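Local coordinates for yersinopine synthase (Yersinia pestis, PDB 6C4L), which catalyses the NADPH-dependent reductive condensation of pyruvate with an amino acid intermediate, the last step in making the metallophore yersinopine, at residues A[159-164]-A[222-227]. Sequence-based numbering, arbitrary orientation.
Sequences DVEVIS and AGSAEM
An N-capped helix start is tied here to a strand of the mixed, Rossmann-type sheet: Ser224, the N-cap of helix 225-235, meets Glu161 at the start of strand 161-165. Ser224 OG donates to Glu161 OE2 at 2.5 Å, on that oxygen's syn lone pair, the side facing OE1. The same OG accepts from Met227 N at 3.2 Å, with an N-H...O angle of 164°, so the serine oxygen serves as capping acceptor and as donor to the strand. Glu161 spans the gap because CG lies anti to the backbone N (chi1 179°) and the chain stays extended beyond it, which carries the carboxylate to the helix end. Asn217 ND2, from strand 203-217, gives OE2 a second hydrogen bond. OE1 lies 3.6 Å from Glu226 CB, against the aliphatic base of that side chain. Glu226 then bends at chi2 (-63°) and leads its own carboxylate away from the strand, where His20, Arg107 and Ser134 hold it. Glu161 OE1 stays 5.8 Å from Glu226 OE2; the basic partners of Glu226 would probably temper any repulsion between these like charges. Two residues further along the same strand, Ile163 also points at the helix. The contact buries 190 Å² in all and lies away from the NADP site, joining sheet and helix through one polar pair and this short apolar patch. Within the patch the tip of Ile163, CD1, reaches Glu226 CB at 3.7 Å and Met227 CG at 4.2 Å.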
# COMPACT_ATOMS: atom_id res chain seq x y z
N ASP A 159 5.63 33.23 38.31
CA ASP A 159 5.01 34.24 37.47
C ASP A 159 5.24 34.00 35.99
O ASP A 159 4.49 34.53 35.17
CB ASP A 159 5.57 35.65 37.79
CG ASP A 159 4.93 36.27 38.99
OD1 ASP A 159 3.78 35.88 39.32
OD2 ASP A 159 5.57 37.17 39.59
N VAL A 160 6.30 33.28 35.61
CA VAL A 160 6.66 33.18 34.20
C VAL A 160 5.58 32.41 33.43
O VAL A 160 5.04 31.41 33.92
CB VAL A 160 8.04 32.52 34.03
CG1 VAL A 160 8.30 32.20 32.53
CG2 VAL A 160 9.10 33.44 34.62
N GLU A 161 5.27 32.88 32.22
CA GLU A 161 4.29 32.21 31.36
C GLU A 161 4.96 31.06 30.62
O GLU A 161 5.99 31.24 29.96
CB GLU A 161 3.70 33.21 30.36
CG GLU A 161 2.66 32.62 29.35
CD GLU A 161 1.83 33.74 28.71
OE1 GLU A 161 2.18 34.91 28.95
OE2 GLU A 161 0.84 33.47 27.99
N VAL A 162 4.39 29.87 30.75
CA VAL A 162 4.88 28.66 30.07
C VAL A 162 3.92 28.36 28.93
O VAL A 162 2.74 28.13 29.18
CB VAL A 162 4.98 27.48 31.03
CG1 VAL A 162 5.38 26.19 30.30
CG2 VAL A 162 5.99 27.82 32.15
N ILE A 163 4.43 28.34 27.70
CA ILE A 163 3.61 28.01 26.54
C ILE A 163 4.16 26.74 25.88
O ILE A 163 5.34 26.66 25.52
CB ILE A 163 3.54 29.18 25.56
CG1 ILE A 163 2.80 30.34 26.21
CG2 ILE A 163 2.79 28.78 24.27
CD1 ILE A 163 2.97 31.61 25.49
N SER A 164 3.29 25.75 25.73
CA SER A 164 3.57 24.55 24.93
C SER A 164 2.98 24.68 23.53
O SER A 164 1.81 25.03 23.38
CB SER A 164 2.97 23.30 25.57
OG SER A 164 3.81 22.79 26.58
N ALA A 222 -6.72 32.38 26.64
CA ALA A 222 -6.98 32.23 25.23
C ALA A 222 -6.13 33.17 24.38
O ALA A 222 -5.87 32.85 23.22
CB ALA A 222 -8.46 32.46 24.94
N GLY A 223 -5.67 34.27 24.96
CA GLY A 223 -5.01 35.35 24.25
C GLY A 223 -4.28 36.32 25.17
O GLY A 223 -4.51 37.54 25.13
N SER A 224 -3.39 35.80 26.02
CA SER A 224 -2.38 36.62 26.65
C SER A 224 -1.58 37.36 25.58
O SER A 224 -1.67 37.06 24.38
CB SER A 224 -1.43 35.77 27.48
OG SER A 224 -0.77 34.84 26.63
N ALA A 225 -0.77 38.32 26.04
CA ALA A 225 0.14 39.04 25.14
C ALA A 225 1.09 38.08 24.43
O ALA A 225 1.30 38.19 23.21
CB ALA A 225 0.93 40.08 25.93
N GLU A 226 1.69 37.15 25.17
CA GLU A 226 2.63 36.22 24.54
C GLU A 226 1.93 35.39 23.48
O GLU A 226 2.44 35.20 22.37
CB GLU A 226 3.26 35.31 25.59
CG GLU A 226 4.50 35.90 26.20
CD GLU A 226 5.60 36.10 25.15
OE1 GLU A 226 5.70 37.20 24.58
OE2 GLU A 226 6.34 35.14 24.89
N MET A 227 0.76 34.86 23.83
CA MET A 227 0.02 34.04 22.86
C MET A 227 -0.34 34.85 21.62
O MET A 227 -0.21 34.35 20.49
CB MET A 227 -1.23 33.48 23.53
CG MET A 227 -1.00 32.08 24.15
SD MET A 227 -2.19 31.81 25.47
CE MET A 227 -2.65 30.12 25.16